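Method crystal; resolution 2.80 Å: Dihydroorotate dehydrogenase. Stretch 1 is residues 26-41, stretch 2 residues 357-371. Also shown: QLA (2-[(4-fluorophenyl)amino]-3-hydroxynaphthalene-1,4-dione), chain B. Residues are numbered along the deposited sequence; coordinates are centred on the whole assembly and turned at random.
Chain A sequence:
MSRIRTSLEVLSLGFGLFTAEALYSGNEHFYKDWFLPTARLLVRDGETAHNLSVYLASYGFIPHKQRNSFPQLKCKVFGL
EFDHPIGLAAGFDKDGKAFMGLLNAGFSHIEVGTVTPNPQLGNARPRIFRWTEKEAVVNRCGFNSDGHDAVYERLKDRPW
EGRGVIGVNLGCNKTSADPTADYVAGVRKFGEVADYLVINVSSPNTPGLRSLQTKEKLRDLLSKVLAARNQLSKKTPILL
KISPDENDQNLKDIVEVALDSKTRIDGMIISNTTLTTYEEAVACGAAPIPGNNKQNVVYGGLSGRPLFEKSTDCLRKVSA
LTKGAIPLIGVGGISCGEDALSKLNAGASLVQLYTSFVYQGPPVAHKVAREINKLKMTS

Stretch 1 (26-41) GNEHFYKDWFLPTARL
Stretch 2 357-371: FVYQGPPVAHKVARE

Two segments of one chain, more than 300 residues apart in sequence, bury 576 Å² between them, and no direct hydrogen bond crosses among the modelled atoms: packing, one water and a long salt bridge do the work. Stretch 1 enters a helix near His29 that runs past Leu41, widened into a pi-type turn at 30-35 (Phe35 N to Phe30 O, 2.8 Å) and kinked at Pro37, whose nitrogen has no proton to donate. Stretch 2 ends one helix at Gln360, turns, and starts another that continues beyond Glu371. The stretches run in opposite senses: CA of Lys32 lies 4.7 Å from CA of Gln360, Tyr31 CA 5.9 Å from Gly361 CA, and Glu28 CA 5.7 Å from Pro363 CA.

Phe357 turns its CB away from stretch 1, with chi1 t, while its O lies 3.6 Å from C6 of the ligand QLA. Buried, apolar Val358 (chi1 t) gives the ligand a hydrocarbon surface, CG1 3.5 Å from QLA C11, and its O meets Leu36 CD1 at 3.3 Å. The branched apolar end of Leu36 (m, t) suits its buried place: CD1 packs against the helix end, 3.5 Å from Gly361 N, while CD2 lies 3.9 Å from QLA C8.

Tyr359 (chi1 m, chi2 -79°) brings CD1 over one face of the Arg40 guanidinium, 3.9 Å from NH1; Arg40 is m, t, m with chi4 -95°. A water donates to Tyr359 O and Lys32 O and accepts from Arg40 NH1, each at 2.9 Å, bridging the stretches. The aliphatic part of Lys32 (t, t, t, m) also packs here, CG 3.5 Å from Tyr359 O.

Gln360 (m, t, chi3 16°) has its O 3.5 Å from Tyr31 CB, a van der Waals contact, and its OE1 accepts from Lys367 NZ at 3.1 Å. Gly361 leaves the helix at phi/psi 81/-168, where glycine is favoured; a CB would sit 3.0 Å from Tyr31 CD1 and clash with Pro362 CD.

A type I turn from Gly361 to Val364 places two C-gamma exo prolines against one face of the Tyr31 ring (m, chi2 -91°). Pro362 CD and Pro363 CD each lie 4.2 Å from its centroid as CH-pi contacts; their rigid rings suit the turn and present CD hydrogens to that face. Pro362 CD also approaches QLA F1 at 3.2 Å. Pro363 CB touches Glu28 CG at 3.7 Å.

In the following helix, the long chain of Lys367 (all t) lets CG pass 3.3 Å from Glu28 OE1 while NZ reaches Gln360. Glu28 (m, t, chi3 -8°) extends OE2 to within 4.0 Å of Arg370 NE (m, t, p), a long salt bridge; Arg370 is modelled only as far as NE.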

# COMPACT_ATOMS: atom_id res chain seq x y z
N GLY A 26 -2.70 -5.69 -26.93
CA GLY A 26 -1.69 -4.95 -27.69
C GLY A 26 -0.34 -5.00 -27.00
O GLY A 26 0.21 -6.08 -26.79
N ASN A 27 0.19 -3.83 -26.65
CA ASN A 27 1.46 -3.75 -25.94
C ASN A 27 1.37 -4.24 -24.50
O ASN A 27 2.40 -4.30 -23.82
CB ASN A 27 1.99 -2.31 -25.96
N GLU A 28 0.17 -4.58 -24.03
CA GLU A 28 -0.02 -5.07 -22.67
C GLU A 28 0.19 -6.57 -22.56
O GLU A 28 0.74 -7.05 -21.56
CB GLU A 28 -1.43 -4.71 -22.18
CG GLU A 28 -1.73 -3.22 -22.24
CD GLU A 28 -3.18 -2.90 -21.93
OE1 GLU A 28 -3.99 -3.85 -21.81
OE2 GLU A 28 -3.52 -1.70 -21.81
N HIS A 29 -0.23 -7.33 -23.58
CA HIS A 29 -0.02 -8.78 -23.56
C HIS A 29 1.45 -9.14 -23.68
O HIS A 29 1.83 -10.27 -23.32
CB HIS A 29 -0.82 -9.44 -24.69
N PHE A 30 2.29 -8.23 -24.16
CA PHE A 30 3.72 -8.52 -24.31
C PHE A 30 4.39 -8.77 -22.96
O PHE A 30 5.35 -9.53 -22.88
CB PHE A 30 4.41 -7.38 -25.06
CG PHE A 30 5.90 -7.52 -25.13
CD1 PHE A 30 6.48 -8.49 -25.95
CD2 PHE A 30 6.73 -6.69 -24.40
CE1 PHE A 30 7.85 -8.62 -26.02
CE2 PHE A 30 8.10 -6.82 -24.47
CZ PHE A 30 8.67 -7.79 -25.28
N TYR A 31 3.89 -8.14 -21.90
CA TYR A 31 4.42 -8.34 -20.56
C TYR A 31 3.79 -9.54 -19.86
O TYR A 31 4.51 -10.42 -19.38
CB TYR A 31 4.21 -7.08 -19.71
CG TYR A 31 5.14 -5.94 -20.08
CD1 TYR A 31 6.37 -5.79 -19.45
CD2 TYR A 31 4.78 -5.01 -21.05
CE1 TYR A 31 7.22 -4.75 -19.77
CE2 TYR A 31 5.62 -3.96 -21.38
CZ TYR A 31 6.84 -3.84 -20.74
OH TYR A 31 7.68 -2.80 -21.07
N LYS A 32 2.46 -9.60 -19.83
CA LYS A 32 1.78 -10.66 -19.10
C LYS A 32 2.02 -12.04 -19.71
O LYS A 32 1.91 -13.05 -19.00
CB LYS A 32 0.27 -10.37 -19.03
CG LYS A 32 -0.51 -11.27 -18.09
CD LYS A 32 -1.99 -10.92 -18.11
CE LYS A 32 -2.77 -11.76 -17.11
NZ LYS A 32 -2.67 -13.22 -17.39
N ASP A 33 2.35 -12.11 -21.00
CA ASP A 33 2.47 -13.38 -21.69
C ASP A 33 3.88 -13.70 -22.18
O ASP A 33 4.20 -14.88 -22.34
CB ASP A 33 1.51 -13.42 -22.89
CG ASP A 33 0.06 -13.29 -22.48
OD1 ASP A 33 -0.30 -13.80 -21.40
OD2 ASP A 33 -0.72 -12.69 -23.24
N TRP A 34 4.72 -12.70 -22.43
CA TRP A 34 6.03 -12.94 -23.02
C TRP A 34 7.17 -12.50 -22.11
O TRP A 34 8.05 -13.31 -21.80
CB TRP A 34 6.12 -12.25 -24.39
N PHE A 35 7.19 -11.23 -21.68
CA PHE A 35 8.36 -10.71 -20.96
C PHE A 35 8.42 -11.26 -19.54
O PHE A 35 9.42 -11.87 -19.14
CB PHE A 35 8.32 -9.18 -20.95
CG PHE A 35 9.60 -8.55 -20.49
CD1 PHE A 35 9.61 -7.23 -20.06
CD2 PHE A 35 10.79 -9.26 -20.50
CE1 PHE A 35 10.78 -6.64 -19.63
CE2 PHE A 35 11.97 -8.67 -20.08
CZ PHE A 35 11.96 -7.35 -19.65
N LEU A 36 7.37 -11.04 -18.76
CA LEU A 36 7.40 -11.39 -17.34
C LEU A 36 7.56 -12.89 -17.08
O LEU A 36 8.33 -13.25 -16.17
CB LEU A 36 6.16 -10.84 -16.64
CG LEU A 36 6.02 -9.32 -16.70
CD1 LEU A 36 4.73 -8.86 -16.04
CD2 LEU A 36 7.22 -8.64 -16.07
N PRO A 37 6.89 -13.80 -17.80
CA PRO A 37 7.15 -15.23 -17.56
C PRO A 37 8.60 -15.63 -17.78
O PRO A 37 9.15 -16.42 -17.01
CB PRO A 37 6.21 -15.93 -18.54
CG PRO A 37 5.10 -14.97 -18.73
CD PRO A 37 5.74 -13.61 -18.71
N THR A 38 9.24 -15.09 -18.83
CA THR A 38 10.65 -15.39 -19.05
C THR A 38 11.52 -14.80 -17.94
O THR A 38 12.50 -15.42 -17.51
CB THR A 38 11.10 -14.86 -20.41
OG1 THR A 38 10.85 -13.45 -20.48
CG2 THR A 38 10.36 -15.57 -21.53
N ALA A 39 11.17 -13.61 -17.46
CA ALA A 39 11.92 -13.00 -16.37
C ALA A 39 11.80 -13.83 -15.09
O ALA A 39 12.78 -14.00 -14.36
CB ALA A 39 11.44 -11.57 -16.13
N ARG A 40 10.60 -14.34 -14.81
CA ARG A 40 10.42 -15.21 -13.65
C ARG A 40 11.18 -16.52 -13.81
O ARG A 40 11.61 -17.11 -12.81
CB ARG A 40 8.94 -15.49 -13.41
CG ARG A 40 8.12 -14.25 -13.06
CD ARG A 40 6.73 -14.63 -12.57
NE ARG A 40 5.95 -15.32 -13.59
CZ ARG A 40 5.08 -14.71 -14.39
NH1 ARG A 40 4.89 -13.41 -14.30
NH2 ARG A 40 4.40 -15.42 -15.29
N LEU A 41 11.36 -16.99 -15.04
CA LEU A 41 12.19 -18.17 -15.27
C LEU A 41 13.66 -17.87 -15.00
O LEU A 41 14.38 -18.72 -14.45
CB LEU A 41 11.99 -18.68 -16.69
N PHE A 357 0.74 -5.45 -10.61
CA PHE A 357 1.89 -4.83 -11.27
C PHE A 357 3.02 -5.83 -11.47
O PHE A 357 3.80 -5.70 -12.41
CB PHE A 357 2.37 -3.63 -10.46
CG PHE A 357 3.54 -2.91 -11.07
CD1 PHE A 357 4.83 -3.17 -10.64
CD2 PHE A 357 3.35 -1.98 -12.08
CE1 PHE A 357 5.91 -2.51 -11.20
CE2 PHE A 357 4.43 -1.32 -12.64
CZ PHE A 357 5.71 -1.59 -12.20
N VAL A 358 3.12 -6.83 -10.59
CA VAL A 358 4.14 -7.86 -10.75
C VAL A 358 3.81 -8.77 -11.93
O VAL A 358 4.68 -9.14 -12.72
CB VAL A 358 4.30 -8.67 -9.45
CG1 VAL A 358 5.19 -9.88 -9.66
CG2 VAL A 358 4.86 -7.78 -8.34
N TYR A 359 2.53 -9.13 -12.08
CA TYR A 359 2.11 -10.09 -13.09
C TYR A 359 1.68 -9.45 -14.40
O TYR A 359 1.50 -10.16 -15.39
CB TYR A 359 0.96 -10.95 -12.55
CG TYR A 359 1.37 -11.90 -11.45
CD1 TYR A 359 2.02 -13.09 -11.74
CD2 TYR A 359 1.10 -11.61 -10.12
CE1 TYR A 359 2.40 -13.97 -10.74
CE2 TYR A 359 1.47 -12.48 -9.11
CZ TYR A 359 2.12 -13.66 -9.43
OH TYR A 359 2.50 -14.52 -8.43
N GLN A 360 1.52 -8.12 -14.45
CA GLN A 360 1.12 -7.45 -15.68
C GLN A 360 2.07 -6.35 -16.13
O GLN A 360 1.95 -5.89 -17.27
CB GLN A 360 -0.30 -6.86 -15.53
CG GLN A 360 -1.36 -7.89 -15.16
CD GLN A 360 -2.76 -7.32 -15.21
OE1 GLN A 360 -3.00 -6.26 -15.79
NE2 GLN A 360 -3.70 -8.02 -14.59
N GLY A 361 3.00 -5.93 -15.28
CA GLY A 361 4.01 -4.98 -15.69
C GLY A 361 3.54 -3.54 -15.67
O GLY A 361 2.48 -3.21 -15.13
N PRO A 362 4.33 -2.65 -16.27
CA PRO A 362 3.99 -1.21 -16.28
C PRO A 362 2.64 -0.91 -16.88
O PRO A 362 1.91 -0.06 -16.34
CB PRO A 362 5.13 -0.59 -17.11
CG PRO A 362 6.27 -1.51 -16.89
CD PRO A 362 5.69 -2.89 -16.78
N PRO A 363 2.24 -1.53 -18.01
CA PRO A 363 0.95 -1.16 -18.62
C PRO A 363 -0.25 -1.31 -17.69
O PRO A 363 -1.31 -0.73 -17.99
CB PRO A 363 0.84 -2.11 -19.82
CG PRO A 363 2.23 -2.42 -20.18
CD PRO A 363 2.95 -2.51 -18.86
N VAL A 364 -0.12 -2.02 -16.57
CA VAL A 364 -1.26 -2.23 -15.67
C VAL A 364 -1.80 -0.91 -15.13
O VAL A 364 -2.97 -0.84 -14.75
CB VAL A 364 -0.86 -3.17 -14.51
CG1 VAL A 364 -0.05 -2.43 -13.45
CG2 VAL A 364 -2.10 -3.81 -13.88
N ALA A 365 -0.98 0.14 -15.10
CA ALA A 365 -1.42 1.43 -14.59
C ALA A 365 -2.49 2.04 -15.49
O ALA A 365 -3.59 2.38 -15.02
CB ALA A 365 -0.23 2.37 -14.44
N HIS A 366 -2.20 2.18 -16.78
CA HIS A 366 -3.16 2.74 -17.72
C HIS A 366 -4.18 1.73 -18.22
O HIS A 366 -5.26 2.14 -18.64
CB HIS A 366 -2.43 3.36 -18.92
CG HIS A 366 -2.01 4.78 -18.70
ND1 HIS A 366 -1.76 5.30 -17.45
CD2 HIS A 366 -1.81 5.79 -19.57
CE1 HIS A 366 -1.42 6.57 -17.56
NE2 HIS A 366 -1.44 6.89 -18.84
N LYS A 367 -3.85 0.44 -18.18
CA LYS A 367 -4.81 -0.58 -18.60
C LYS A 367 -6.10 -0.49 -17.80
O LYS A 367 -7.19 -0.38 -18.37
CB LYS A 367 -4.20 -1.98 -18.46
CG LYS A 367 -5.17 -3.11 -18.77
CD LYS A 367 -4.77 -4.40 -18.08
CE LYS A 367 -5.75 -5.52 -18.39
NZ LYS A 367 -5.57 -6.70 -17.49
N VAL A 368 -5.98 -0.52 -16.47
CA VAL A 368 -7.15 -0.44 -15.61
C VAL A 368 -7.90 0.87 -15.85
O VAL A 368 -9.14 0.90 -15.86
CB VAL A 368 -6.74 -0.59 -14.13
CG1 VAL A 368 -7.97 -0.56 -13.23
CG2 VAL A 368 -5.95 -1.87 -13.92
N ALA A 369 -7.16 1.96 -16.05
CA ALA A 369 -7.78 3.25 -16.31
C ALA A 369 -8.62 3.22 -17.58
O ALA A 369 -9.75 3.72 -17.61
CB ALA A 369 -6.71 4.34 -16.39
N ARG A 370 -8.07 2.63 -18.65
CA ARG A 370 -8.81 2.50 -19.90
C ARG A 370 -10.11 1.74 -19.69
O ARG A 370 -11.17 2.16 -20.16
CB ARG A 370 -7.94 1.79 -20.95
CG ARG A 370 -6.74 2.59 -21.43
CD ARG A 370 -5.73 1.68 -22.10
NE ARG A 370 -6.35 0.80 -23.09
N GLU A 371 -10.05 0.62 -18.96
CA GLU A 371 -11.23 -0.21 -18.77
C GLU A 371 -12.29 0.52 -17.96
O GLU A 371 -13.49 0.39 -18.24
CB GLU A 371 -10.84 -1.52 -18.09
CG GLU A 371 -9.73 -2.28 -18.78
CD GLU A 371 -9.48 -3.64 -18.16
OE1 GLU A 371 -10.42 -4.46 -18.13
OE2 GLU A 371 -8.34 -3.89 -17.71
C1 QLA B . 8.61 -7.34 -7.87
O1 QLA B . 8.59 -6.31 -7.23
C2 QLA B . 9.10 -7.30 -9.28
O2 QLA B . 9.55 -6.13 -9.71
C3 QLA B . 9.05 -8.46 -10.08
O3 QLA B . 8.82 -10.84 -10.14
C4 QLA B . 8.89 -7.32 -12.28
C5 QLA B . 7.72 -6.61 -12.06
C6 QLA B . 7.34 -5.58 -12.89
C7 QLA B . 8.16 -5.26 -13.94
C8 QLA B . 9.33 -5.92 -14.19
C9 QLA B . 9.70 -6.95 -13.35
C10 QLA B . 8.72 -9.79 -9.45
C11 QLA B . 8.25 -9.81 -8.05
C12 QLA B . 7.85 -11.01 -7.49
C13 QLA B . 7.40 -11.05 -6.18
C14 QLA B . 7.34 -9.89 -5.43
C15 QLA B . 7.74 -8.68 -5.98
C16 QLA B . 8.19 -8.64 -7.29
F1 QLA B . 7.79 -4.24 -14.76
N1 QLA B . 9.28 -8.37 -11.41
O HOH W 1 3.01 -12.46 -16.35